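Local coordinates for Abbfa_003403 (Acinetobacter baumannii, PDB 4ZXH), which is a four-domain nonribosomal peptide synthetase with condensation, adenylation, carrier and thioesterase domains, probably activating an amino acid and joining it to a carrier-bound acyl group, at residues Pro216-Arg221 with Ala428-Asn433; Val259-Tyr264 with Arg314-Gln319; Ile645-Ser650 with Thr769-Ala774; Gly881-Val886 with Ala934-Ser939; Asp895-Val900 with Lys958-Pro963. All blocks are in the same frame, centred on the assembly; numbering follows the deposited sequence.

Overall arrangement
Contacts 1 and 2 belong to the condensation domain, contact 3 to the large part of the adenylation domain, and contact 4 to its small C-terminal part, whose sheet contact 5 joins to a loop leading toward the carrier domain. Contacts 2 to 5 are buried and packed without hydrogen bonds between their segments; contact 1 is polar and only partly buried, facing the border with the adenylation domain. Contacts 1 and 4 touch across that border, where Arg221 bonds to Tyr935 and Pro220 packs on Glu882. Contacts 4 and 5 share one small fold: helix 880-888 lies on strand 893-903, and Glu884 bonds to Val898. Contacts 2 and 3, centres about 47 Å apart, pack helix on helix and helix on loop.

Contact 1: Pro216-Arg221 with Ala428-Asn433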
# COMPACT_ATOMS: atom_id res chain seq x y z
N PRO A 216 10.51 5.49 9.40
CA PRO A 216 9.84 6.60 8.71
C PRO A 216 10.37 6.81 7.28
O PRO A 216 11.59 6.90 7.07
CB PRO A 216 10.17 7.82 9.59
CG PRO A 216 10.51 7.23 10.91
CD PRO A 216 11.19 5.93 10.62
N LEU A 217 9.45 6.85 6.32
CA LEU A 217 9.83 7.05 4.93
C LEU A 217 9.74 8.52 4.58
O LEU A 217 9.05 9.29 5.25
CB LEU A 217 8.93 6.24 4.00
CG LEU A 217 8.73 4.77 4.35
CD1 LEU A 217 7.89 4.09 3.26
CD2 LEU A 217 10.07 4.07 4.55
N ASP A 218 10.45 8.91 3.52
CA ASP A 218 10.39 10.27 3.02
C ASP A 218 9.27 10.42 2.00
O ASP A 218 8.78 11.52 1.77
CB ASP A 218 11.72 10.66 2.40
CG ASP A 218 12.80 10.87 3.45
OD1 ASP A 218 12.54 11.61 4.43
OD2 ASP A 218 13.89 10.29 3.30
N TYR A 219 8.87 9.30 1.41
CA TYR A 219 7.83 9.29 0.39
C TYR A 219 6.86 8.16 0.69
O TYR A 219 7.23 7.20 1.36
CB TYR A 219 8.44 9.13 -1.00
CG TYR A 219 9.64 10.02 -1.22
CD1 TYR A 219 9.50 11.41 -1.24
CD2 TYR A 219 10.91 9.49 -1.41
CE1 TYR A 219 10.60 12.24 -1.42
CE2 TYR A 219 12.02 10.32 -1.59
CZ TYR A 219 11.85 11.70 -1.60
OH TYR A 219 12.92 12.55 -1.77
N PRO A 220 5.62 8.27 0.21
CA PRO A 220 4.66 7.17 0.38
C PRO A 220 5.04 5.92 -0.44
O PRO A 220 5.42 6.02 -1.61
CB PRO A 220 3.34 7.77 -0.12
CG PRO A 220 3.75 8.88 -1.03
CD PRO A 220 5.00 9.44 -0.42
N ARG A 221 4.95 4.76 0.19
CA ARG A 221 5.31 3.52 -0.47
C ARG A 221 4.38 3.21 -1.65
O ARG A 221 3.15 3.19 -1.50
CB ARG A 221 5.30 2.37 0.55
CG ARG A 221 5.93 1.11 0.03
CD ARG A 221 5.67 -0.06 0.96
NE ARG A 221 6.27 0.15 2.26
CZ ARG A 221 7.54 -0.14 2.55
NH1 ARG A 221 8.00 0.10 3.77
NH2 ARG A 221 8.33 -0.67 1.63
N ALA A 428 18.16 11.23 -0.87
CA ALA A 428 19.62 11.10 -0.78
C ALA A 428 20.08 11.60 0.57
O ALA A 428 20.99 11.04 1.17
CB ALA A 428 20.30 11.88 -1.89
N GLN A 429 19.41 12.64 1.05
CA GLN A 429 19.76 13.25 2.32
C GLN A 429 19.55 12.28 3.48
O GLN A 429 20.36 12.23 4.41
CB GLN A 429 18.94 14.52 2.53
CG GLN A 429 19.66 15.58 3.33
CD GLN A 429 19.10 16.97 3.08
OE1 GLN A 429 18.12 17.14 2.34
NE2 GLN A 429 19.74 17.98 3.68
N SER A 430 18.47 11.49 3.42
CA SER A 430 18.20 10.47 4.42
C SER A 430 19.21 9.34 4.39
O SER A 430 19.54 8.76 5.42
CB SER A 430 16.80 9.89 4.23
OG SER A 430 15.81 10.83 4.58
N ALA A 431 19.69 8.99 3.20
CA ALA A 431 20.70 7.95 3.10
C ALA A 431 21.95 8.43 3.79
O ALA A 431 22.54 7.70 4.60
CB ALA A 431 20.98 7.60 1.66
N GLU A 432 22.34 9.67 3.50
CA GLU A 432 23.53 10.26 4.12
C GLU A 432 23.39 10.21 5.63
O GLU A 432 24.31 9.78 6.33
CB GLU A 432 23.76 11.69 3.61
CG GLU A 432 24.97 12.38 4.25
CD GLU A 432 26.33 11.77 3.87
OE1 GLU A 432 26.46 11.18 2.77
OE2 GLU A 432 27.26 11.86 4.70
N ASN A 433 22.22 10.60 6.12
CA ASN A 433 21.90 10.51 7.54
C ASN A 433 22.02 9.13 8.17
O ASN A 433 22.58 9.01 9.27
CB ASN A 433 20.49 11.00 7.80
CG ASN A 433 20.31 11.44 9.20
OD1 ASN A 433 21.14 12.16 9.75
ND2 ASN A 433 19.27 10.91 9.85
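The flat carboxylate of Asp218 turns its OD2 toward Ser430, while the CB behind it rests on one face of the neighbouring Tyr219 ring, 3.9 Å above the plane and over its centre. The phenol thus backs the aspartate from within its own loop, and the carboxylate reaches on to the helix. Ser430 OG donates to Asp218 OD2. The modelled separation of these two atoms, 2.4 Å, is very short and its exact value doubtful at this resolution. The other oxygen, Asp218 OD1, lies 3.4 Å from Ser430 OG at an angle too poor for a bond, so the hydroxyl is gripped from one oxygen rather than by a fork. In Asp218 the carboxylate is swung opposite the carbonyl carbon (chi1 -72°), which carries it off the loop toward the helix. A serine suits the other side because its short side chain carries a hydroxyl able to donate to the acid. Asp218 OD2 also accepts from the backbone N of Ser427, whose own OG bonds to the N of Ser430. The negative charge therefore sits beside the first turn of helix 428-447, where the helix dipole would probably favour it. Arg856 holds the loop from the adenylation side, bonding to Leu217 O and making a weak, long ion pair with Asp218 OD1. Further along, Arg221 forms a salt bridge with Asp402 and bonds to Tyr935. Polar side chains gathered at the first backbone N-H groups of a helix are characteristic of its N-terminus, here in the condensation domain where it borders the adenylation domain.

Contact 2: Val259-Tyr264 with Arg314-Gln319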
# COMPACT_ATOMS: atom_id res chain seq x y z
N VAL A 259 28.99 -5.93 13.39
CA VAL A 259 28.43 -4.89 12.57
C VAL A 259 26.94 -5.13 12.40
O VAL A 259 26.15 -4.19 12.30
CB VAL A 259 29.13 -4.82 11.20
CG1 VAL A 259 28.44 -3.84 10.26
CG2 VAL A 259 30.61 -4.47 11.39
N LEU A 260 26.54 -6.39 12.38
CA LEU A 260 25.11 -6.70 12.27
C LEU A 260 24.40 -6.17 13.51
O LEU A 260 23.37 -5.52 13.41
CB LEU A 260 24.88 -8.20 12.09
CG LEU A 260 23.42 -8.65 12.06
CD1 LEU A 260 22.73 -8.00 10.89
CD2 LEU A 260 23.30 -10.16 11.99
N SER A 261 24.99 -6.43 14.68
CA SER A 261 24.48 -5.88 15.94
C SER A 261 24.31 -4.37 15.88
O SER A 261 23.27 -3.83 16.26
CB SER A 261 25.41 -6.24 17.10
OG SER A 261 25.35 -7.63 17.35
N GLY A 262 25.34 -3.69 15.38
CA GLY A 262 25.28 -2.26 15.14
C GLY A 262 24.10 -1.88 14.26
O GLY A 262 23.44 -0.87 14.52
N PHE A 263 23.81 -2.68 13.24
CA PHE A 263 22.75 -2.36 12.30
C PHE A 263 21.36 -2.44 12.95
O PHE A 263 20.56 -1.52 12.78
CB PHE A 263 22.81 -3.29 11.08
CG PHE A 263 22.16 -2.72 9.86
CD1 PHE A 263 21.98 -1.35 9.73
CD2 PHE A 263 21.75 -3.54 8.82
CE1 PHE A 263 21.39 -0.81 8.61
CE2 PHE A 263 21.16 -3.01 7.69
CZ PHE A 263 20.98 -1.64 7.58
N TYR A 264 21.09 -3.51 13.69
CA TYR A 264 19.85 -3.60 14.47
C TYR A 264 19.69 -2.40 15.41
O TYR A 264 18.64 -1.76 15.45
CB TYR A 264 19.82 -4.88 15.31
CG TYR A 264 19.50 -6.15 14.57
CD1 TYR A 264 18.23 -6.39 14.07
CD2 TYR A 264 20.46 -7.14 14.42
CE1 TYR A 264 17.94 -7.56 13.43
CE2 TYR A 264 20.17 -8.31 13.77
CZ TYR A 264 18.92 -8.52 13.27
OH TYR A 264 18.64 -9.70 12.62
N ARG A 314 27.29 -5.22 24.91
CA ARG A 314 28.02 -6.48 25.00
C ARG A 314 27.01 -7.61 24.98
O ARG A 314 27.03 -8.47 24.11
CB ARG A 314 28.87 -6.54 26.27
CG ARG A 314 29.52 -7.91 26.50
CD ARG A 314 30.33 -7.95 27.79
NE ARG A 314 31.33 -6.88 27.85
CZ ARG A 314 32.61 -7.01 27.53
NH1 ARG A 314 33.09 -8.17 27.11
NH2 ARG A 314 33.43 -5.96 27.62
N GLN A 315 26.11 -7.58 25.96
CA GLN A 315 25.10 -8.61 26.09
C GLN A 315 24.32 -8.81 24.79
O GLN A 315 24.21 -9.92 24.29
CB GLN A 315 24.16 -8.26 27.23
CG GLN A 315 24.83 -8.28 28.60
CD GLN A 315 23.89 -7.86 29.71
OE1 GLN A 315 22.99 -7.05 29.50
NE2 GLN A 315 24.10 -8.42 30.90
N PHE A 316 23.82 -7.72 24.23
CA PHE A 316 23.04 -7.78 23.00
C PHE A 316 23.84 -8.27 21.78
O PHE A 316 23.32 -9.04 20.97
CB PHE A 316 22.44 -6.41 22.69
CG PHE A 316 21.74 -6.34 21.37
CD1 PHE A 316 20.49 -6.92 21.21
CD2 PHE A 316 22.34 -5.72 20.29
CE1 PHE A 316 19.86 -6.88 19.99
CE2 PHE A 316 21.70 -5.67 19.06
CZ PHE A 316 20.46 -6.26 18.91
N THR A 317 25.08 -7.82 21.64
CA THR A 317 25.93 -8.32 20.57
C THR A 317 26.08 -9.84 20.68
O THR A 317 26.01 -10.55 19.68
CB THR A 317 27.33 -7.68 20.59
OG1 THR A 317 27.21 -6.26 20.47
CG2 THR A 317 28.13 -8.19 19.43
N GLN A 318 26.28 -10.34 21.90
CA GLN A 318 26.37 -11.78 22.14
C GLN A 318 25.04 -12.47 21.78
O GLN A 318 25.03 -13.57 21.21
CB GLN A 318 26.77 -12.07 23.59
CG GLN A 318 28.18 -11.59 23.95
CD GLN A 318 28.61 -11.98 25.36
OE1 GLN A 318 27.90 -11.74 26.34
NE2 GLN A 318 29.80 -12.57 25.47
N GLN A 319 23.93 -11.82 22.10
CA GLN A 319 22.59 -12.32 21.80
C GLN A 319 22.42 -12.53 20.28
O GLN A 319 21.83 -13.52 19.84
CB GLN A 319 21.55 -11.34 22.36
CG GLN A 319 20.08 -11.66 22.11
CD GLN A 319 19.14 -10.80 22.98
OE1 GLN A 319 19.53 -10.32 24.06
NE2 GLN A 319 17.90 -10.60 22.50
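Phe316 points the edge of its ring at helix 255-271, with Ser261 and Tyr264 receiving it. This is a steep helix-helix packing inside the condensation domain, a fold related to chloramphenicol acetyltransferase; the axes of the two short segments pass 9.3 Å apart at 111°. With its ring carried opposite the backbone N (chi1 174°), Phe316 reaches straight across the gap. In its plane lie Ser261 O, 3.7 Å from Phe316 CE2, and Tyr264 CB, 3.9 Å from Phe316 CZ. Tyr264 offers the base of its side chain, whereas its ring leads away from the other helix and its OH bonds to Ile303 O. Phe316 also meets Met305 and Ile453, so a broad apolar ring fits a site surrounded by hydrophobic groups. Beside it the helices come nearest at Ser261 and Thr317, whose CA atoms are 5.4 Å apart; small side chains are what such closeness admits. The two hydroxyls do not bond to each other. Each turns back to its own helix, Ser261 OG to Gly257 O and Thr317 OG1 to Leu313 O, a usual way of burying serine and threonine in helices. What crosses instead is a van der Waals contact, Ser261 OG lying 3.5 Å from Thr317 CG2.

Contact 3: Ile645-Ser650 with Thr769-Ala774; sequences INFLLS and TVWSSA
Phe647 reaches from helix 641-655 into the bend formed by Thr769, Val770 and Trp771, and the packing is densest at the far end of its ring. Val770 crosses the phenyl at about a right angle and lays its CB over one face, 3.7 Å from the centroid of the Phe647 ring and 19° off the ring normal, a CH-pi contact. Of its methyls, CG2 sits over the rim near CE2, while CG1 reaches past the rim beside CZ. A beta-branched valine does this well, being both wide and rigid. Trp771 lies alongside Phe647 and points the same way; its five-membered ring is tilted 55° to the phenyl, with Trp771 CD1 3.7 Å from Phe647 CE1. Val770 CG1 also sits over the indole, so one methyl is shared between two aromatic groups. The contact thins toward the root of the phenylalanine, where Thr769 CG2 comes only to 4.1 Å from Phe647 CB. Even this looser side is buried, and Thr769 OG1 is satisfied by Gly818 O, as Trp771 NE1 is by Gln715 OE1. No hydrogen bond joins the two segments. Beyond Trp771, Ser772 and Ser773 both face Tyr763, a classic beta bulge at the start of strand 773-777. The bend follows the YGPTE signature, the A5 core motif of adenylation domains, after a single residue, and Phe647 packs against the bend in the large N-terminal part of that fold.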
# COMPACT_ATOMS: atom_id res chain seq x y z
N ILE A 645 0.92 40.07 22.09
CA ILE A 645 1.52 41.11 21.28
C ILE A 645 2.74 40.54 20.52
O ILE A 645 2.97 40.87 19.36
CB ILE A 645 1.87 42.37 22.14
CG1 ILE A 645 2.43 43.50 21.27
CG2 ILE A 645 2.79 42.04 23.33
CD1 ILE A 645 1.38 44.08 20.35
N ASN A 646 3.49 39.65 21.17
CA ASN A 646 4.54 38.91 20.48
C ASN A 646 4.00 38.17 19.26
O ASN A 646 4.60 38.21 18.19
CB ASN A 646 5.19 37.90 21.42
CG ASN A 646 6.28 37.10 20.73
OD1 ASN A 646 7.37 37.60 20.46
ND2 ASN A 646 5.98 35.86 20.40
N PHE A 647 2.88 37.49 19.44
CA PHE A 647 2.24 36.77 18.35
C PHE A 647 1.82 37.70 17.21
O PHE A 647 2.18 37.48 16.06
CB PHE A 647 1.03 36.01 18.88
CG PHE A 647 0.07 35.57 17.80
CD1 PHE A 647 0.41 34.53 16.94
CD2 PHE A 647 -1.16 36.18 17.65
CE1 PHE A 647 -0.46 34.12 15.96
CE2 PHE A 647 -2.04 35.77 16.67
CZ PHE A 647 -1.69 34.75 15.82
N LEU A 648 1.06 38.73 17.55
CA LEU A 648 0.50 39.65 16.57
C LEU A 648 1.58 40.32 15.74
O LEU A 648 1.47 40.37 14.51
CB LEU A 648 -0.35 40.71 17.28
CG LEU A 648 -1.69 40.13 17.74
CD1 LEU A 648 -2.45 41.07 18.65
CD2 LEU A 648 -2.51 39.76 16.52
N LEU A 649 2.62 40.82 16.40
CA LEU A 649 3.73 41.47 15.69
C LEU A 649 4.46 40.49 14.78
O LEU A 649 4.84 40.83 13.66
CB LEU A 649 4.72 42.10 16.67
CG LEU A 649 4.24 43.34 17.42
CD1 LEU A 649 5.36 43.87 18.29
CD2 LEU A 649 3.77 44.40 16.44
N SER A 650 4.65 39.27 15.27
CA SER A 650 5.31 38.22 14.51
C SER A 650 4.50 37.92 13.25
O SER A 650 5.05 37.73 12.16
CB SER A 650 5.46 36.95 15.36
OG SER A 650 6.55 36.15 14.94
N THR A 769 -0.11 30.26 22.55
CA THR A 769 -0.74 31.47 22.00
C THR A 769 -0.98 31.47 20.49
O THR A 769 -0.13 31.89 19.71
CB THR A 769 0.05 32.73 22.35
OG1 THR A 769 0.32 32.73 23.76
CG2 THR A 769 -0.74 33.97 22.01
N VAL A 770 -2.18 31.00 20.12
CA VAL A 770 -2.70 30.96 18.75
C VAL A 770 -1.85 30.12 17.79
O VAL A 770 -2.10 28.94 17.62
CB VAL A 770 -2.87 32.38 18.15
CG1 VAL A 770 -3.68 32.28 16.87
CG2 VAL A 770 -3.58 33.31 19.14
N TRP A 771 -0.84 30.73 17.18
CA TRP A 771 0.06 29.96 16.32
C TRP A 771 1.49 30.07 16.86
O TRP A 771 1.84 31.06 17.51
CB TRP A 771 0.01 30.46 14.87
CG TRP A 771 -1.37 30.55 14.22
CD1 TRP A 771 -1.94 31.66 13.65
CD2 TRP A 771 -2.33 29.48 14.04
NE1 TRP A 771 -3.18 31.35 13.14
CE2 TRP A 771 -3.45 30.03 13.37
CE3 TRP A 771 -2.36 28.12 14.39
CZ2 TRP A 771 -4.58 29.26 13.04
CZ3 TRP A 771 -3.49 27.36 14.06
CH2 TRP A 771 -4.58 27.94 13.40
N SER A 772 2.30 29.06 16.58
CA SER A 772 3.70 29.05 17.00
C SER A 772 4.67 28.79 15.84
O SER A 772 5.85 29.12 15.93
CB SER A 772 3.94 28.01 18.10
OG SER A 772 3.62 28.54 19.38
N SER A 773 4.18 28.19 14.76
CA SER A 773 4.97 28.08 13.54
C SER A 773 4.10 28.37 12.33
O SER A 773 2.87 28.36 12.41
CB SER A 773 5.63 26.71 13.42
OG SER A 773 4.67 25.69 13.21
N ALA A 774 4.76 28.62 11.20
CA ALA A 774 4.08 29.09 10.00
C ALA A 774 4.90 28.79 8.74
O ALA A 774 6.07 29.14 8.64
CB ALA A 774 3.81 30.56 10.11

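Contact 4: Gly881-Val886 with Ala934-Ser939; sequences GEIENV and AYMVPS
Ile883, on helix 880-888, and Met936, closing the 3-10 turn 934-936, bring their CA atoms to 6.8 Å, the nearest approach of the two backbones. Ile883 extends over the end of that turn. Its CD1 lies 3.3 Å from Met936 O, and its CG1 lies 3.9 Å from Met936 CE. With chi1 at -45°, CG1 sits on the side of the backbone N and the ethyl branch heads toward Met936, while the CG2 branch slides past Pro938 in the opposite direction, CG2 to Pro938 CG being 4.1 Å. A branched isoleucine can thus fill both places at once. The helix segment carries the GEIE part of the A8 motif, and the turn carries the YMVP end of the LPxYMVP sequence of A9; both are core motifs of the small C-terminal subdomain of adenylating enzymes, in which helices pack on a short mixed sheet. Ile883 continues inward onto Leu910 of that sheet, and Pro938 onto Leu928 and Ala912. Met936 is flexible enough to bend at its thioether (chi3 71°), turning CE back over the helix. There the methyl meets both ends of Glu882: the root at CB, 3.9 Å from Met936 CE, and the carboxylate at OE1, 3.4 Å from the same methyl. This is a packing contact, with no hydrogen bond between the segments. Glu882 also touches Pro220 of the condensation domain.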
# COMPACT_ATOMS: atom_id res chain seq x y z
N GLY A 881 -3.06 9.41 6.62
CA GLY A 881 -3.30 10.42 5.60
C GLY A 881 -2.96 10.01 4.18
O GLY A 881 -3.53 10.54 3.23
N GLU A 882 -2.03 9.06 4.01
CA GLU A 882 -1.73 8.61 2.66
C GLU A 882 -2.91 7.84 2.12
O GLU A 882 -3.29 7.99 0.94
CB GLU A 882 -0.47 7.76 2.63
CG GLU A 882 0.76 8.52 3.08
CD GLU A 882 1.99 7.65 3.10
OE1 GLU A 882 1.88 6.47 2.71
OE2 GLU A 882 3.06 8.14 3.51
N ILE A 883 -3.54 7.04 2.98
CA ILE A 883 -4.78 6.38 2.58
C ILE A 883 -5.86 7.42 2.25
O ILE A 883 -6.58 7.28 1.26
CB ILE A 883 -5.29 5.43 3.67
CG1 ILE A 883 -4.14 4.58 4.22
CG2 ILE A 883 -6.43 4.55 3.14
CD1 ILE A 883 -4.56 3.63 5.33
N GLU A 884 -5.95 8.46 3.07
CA GLU A 884 -6.98 9.50 2.86
C GLU A 884 -6.79 10.22 1.52
O GLU A 884 -7.76 10.50 0.82
CB GLU A 884 -6.98 10.50 4.01
CG GLU A 884 -7.45 9.88 5.32
CD GLU A 884 -7.20 10.73 6.56
OE1 GLU A 884 -6.58 11.82 6.45
OE2 GLU A 884 -7.63 10.29 7.65
N ASN A 885 -5.53 10.48 1.16
CA ASN A 885 -5.22 11.12 -0.12
C ASN A 885 -5.62 10.26 -1.32
O ASN A 885 -6.15 10.80 -2.31
CB ASN A 885 -3.74 11.47 -0.19
CG ASN A 885 -3.40 12.75 0.58
OD1 ASN A 885 -4.23 13.67 0.69
ND2 ASN A 885 -2.19 12.81 1.13
N VAL A 886 -5.38 8.95 -1.24
CA VAL A 886 -5.73 8.09 -2.37
C VAL A 886 -7.26 8.05 -2.53
O VAL A 886 -7.78 8.13 -3.65
CB VAL A 886 -5.17 6.65 -2.22
CG1 VAL A 886 -5.75 5.76 -3.28
CG2 VAL A 886 -3.66 6.64 -2.34
N ALA A 934 -0.75 -3.39 0.22
CA ALA A 934 -1.80 -4.23 0.76
C ALA A 934 -2.08 -3.94 2.22
O ALA A 934 -3.23 -3.97 2.66
CB ALA A 934 -1.45 -5.68 0.57
N TYR A 935 -1.04 -3.64 2.99
CA TYR A 935 -1.25 -3.43 4.42
C TYR A 935 -1.95 -2.11 4.70
O TYR A 935 -2.40 -1.88 5.82
CB TYR A 935 0.08 -3.51 5.20
CG TYR A 935 1.11 -2.45 4.89
CD1 TYR A 935 2.10 -2.67 3.92
CD2 TYR A 935 1.14 -1.25 5.60
CE1 TYR A 935 3.07 -1.71 3.66
CE2 TYR A 935 2.11 -0.29 5.33
CZ TYR A 935 3.07 -0.52 4.36
OH TYR A 935 4.02 0.45 4.10
N MET A 936 -2.07 -1.24 3.70
CA MET A 936 -2.77 0.02 3.90
C MET A 936 -4.21 0.04 3.34
O MET A 936 -4.86 1.09 3.28
CB MET A 936 -1.93 1.15 3.29
CG MET A 936 -0.64 1.35 4.06
SD MET A 936 0.54 2.51 3.38
CE MET A 936 -0.30 4.06 3.69
N VAL A 937 -4.72 -1.12 2.94
CA VAL A 937 -6.07 -1.22 2.41
C VAL A 937 -7.08 -1.51 3.51
O VAL A 937 -7.00 -2.57 4.14
CB VAL A 937 -6.20 -2.31 1.35
CG1 VAL A 937 -7.68 -2.44 0.93
CG2 VAL A 937 -5.30 -2.01 0.18
N PRO A 938 -8.03 -0.58 3.74
CA PRO A 938 -9.00 -0.68 4.84
C PRO A 938 -9.82 -1.95 4.81
O PRO A 938 -10.12 -2.47 3.73
CB PRO A 938 -9.89 0.55 4.63
CG PRO A 938 -9.00 1.53 3.98
CD PRO A 938 -8.14 0.71 3.04
N SER A 939 -10.17 -2.45 5.99
CA SER A 939 -11.01 -3.63 6.11
C SER A 939 -12.51 -3.28 6.11
O SER A 939 -13.34 -4.17 6.02
CB SER A 939 -10.69 -4.40 7.39
OG SER A 939 -9.29 -4.47 7.59

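Contact 5: Asp895-Val900 with Lys958-Pro963; sequences DAVVLV and KAFPEP
Val897 and Phe960 make most of the apolar contact, the tip of the phenyl ring lodging against the branched end of the valine. Phe960 CE2 lies 3.9 Å from Val897 CB, and Phe960 CZ is 4.0 Å from Val897 CG2; the valine meets the ring obliquely. Leu899, two residues along and on the same face of strand 893-903, adds a looser touch, its CD1 4.4 Å from Phe960 CB. A chi1 of -74° sets the Phe960 ring beside the backbone N, directed inward from a loop where Ala959 and Pro961 are exposed. Among aromatic contacts, Phe960 packs edge-to-face with Tyr913 and also meets the ring of Phe947. Hydrogen bonds do not cross between the two segments. The strand spends its own on the adjoining strand 907-916, pairing Val897 with Tyr913 and Leu899 with Val911. Beta-branched and leucine side chains suit the strand, and the prolines suit an extended loop. The Phe-Pro-Glu-Pro sequence resembles the LPxP motif of linkers leading from adenylation to carrier domains. Burial of apolar surface therefore probably sustains the contact, while a bond from Tyr913 OH to Pro961 O adds a polar tie to the sheet.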
# COMPACT_ATOMS: atom_id res chain seq x y z
N ASP A 895 -14.58 13.76 0.59
CA ASP A 895 -13.75 13.75 1.79
C ASP A 895 -13.59 12.31 2.29
O ASP A 895 -14.36 11.43 1.91
CB ASP A 895 -14.34 14.64 2.88
CG ASP A 895 -13.29 15.18 3.84
OD1 ASP A 895 -12.08 14.96 3.63
OD2 ASP A 895 -13.69 15.84 4.83
N ALA A 896 -12.58 12.08 3.12
CA ALA A 896 -12.32 10.74 3.63
C ALA A 896 -11.58 10.84 4.96
O ALA A 896 -10.75 11.73 5.15
CB ALA A 896 -11.51 9.91 2.61
N VAL A 897 -11.89 9.94 5.87
CA VAL A 897 -11.18 9.86 7.13
C VAL A 897 -10.93 8.38 7.39
O VAL A 897 -11.84 7.56 7.22
CB VAL A 897 -11.98 10.50 8.29
CG1 VAL A 897 -11.49 10.00 9.63
CG2 VAL A 897 -11.91 12.01 8.22
N VAL A 898 -9.71 8.04 7.77
CA VAL A 898 -9.35 6.66 8.03
C VAL A 898 -8.90 6.53 9.47
O VAL A 898 -8.06 7.31 9.92
CB VAL A 898 -8.24 6.17 7.07
CG1 VAL A 898 -7.88 4.73 7.37
CG2 VAL A 898 -8.68 6.30 5.63
N LEU A 899 -9.47 5.58 10.20
CA LEU A 899 -9.06 5.37 11.59
C LEU A 899 -8.64 3.93 11.83
O LEU A 899 -9.02 3.03 11.07
CB LEU A 899 -10.20 5.72 12.57
CG LEU A 899 -10.90 7.08 12.44
CD1 LEU A 899 -12.05 7.21 13.45
CD2 LEU A 899 -9.92 8.23 12.57
N VAL A 900 -7.86 3.73 12.88
CA VAL A 900 -7.60 2.38 13.35
C VAL A 900 -8.59 2.07 14.47
O VAL A 900 -8.79 2.90 15.35
CB VAL A 900 -6.14 2.23 13.85
CG1 VAL A 900 -5.92 0.85 14.42
CG2 VAL A 900 -5.15 2.52 12.72
N LYS A 958 -13.37 11.27 17.41
CA LYS A 958 -13.97 10.45 18.48
C LYS A 958 -15.47 10.16 18.23
O LYS A 958 -16.03 9.20 18.78
CB LYS A 958 -13.78 11.13 19.85
N ALA A 959 -16.10 10.96 17.37
CA ALA A 959 -17.55 10.89 17.19
C ALA A 959 -18.02 10.14 15.93
O ALA A 959 -19.23 10.05 15.69
CB ALA A 959 -18.11 12.28 17.17
N PHE A 960 -17.08 9.64 15.12
CA PHE A 960 -17.46 8.76 14.02
C PHE A 960 -18.06 7.46 14.56
O PHE A 960 -17.63 6.95 15.59
CB PHE A 960 -16.26 8.46 13.13
CG PHE A 960 -15.86 9.61 12.24
CD1 PHE A 960 -15.52 10.84 12.79
CD2 PHE A 960 -15.81 9.47 10.87
CE1 PHE A 960 -15.16 11.89 11.98
CE2 PHE A 960 -15.44 10.52 10.06
CZ PHE A 960 -15.12 11.73 10.61
N PRO A 961 -19.08 6.92 13.88
CA PRO A 961 -19.72 5.73 14.45
C PRO A 961 -18.76 4.55 14.42
O PRO A 961 -17.93 4.49 13.53
CB PRO A 961 -20.93 5.48 13.54
CG PRO A 961 -20.98 6.63 12.60
CD PRO A 961 -19.63 7.28 12.57
N GLU A 962 -18.85 3.65 15.40
CA GLU A 962 -17.96 2.50 15.42
C GLU A 962 -18.33 1.59 14.26
O GLU A 962 -19.50 1.48 13.90
CB GLU A 962 -18.03 1.75 16.75
CG GLU A 962 -17.76 2.63 17.97
CD GLU A 962 -16.38 3.30 17.97
OE1 GLU A 962 -15.37 2.62 17.64
OE2 GLU A 962 -16.30 4.50 18.32
N PRO A 963 -17.31 0.99 13.62
CA PRO A 963 -17.53 0.05 12.52
C PRO A 963 -17.93 -1.32 13.04
O PRO A 963 -17.51 -1.70 14.14
CB PRO A 963 -16.16 -0.01 11.85
CG PRO A 963 -15.22 0.20 12.96
CD PRO A 963 -15.88 1.22 13.86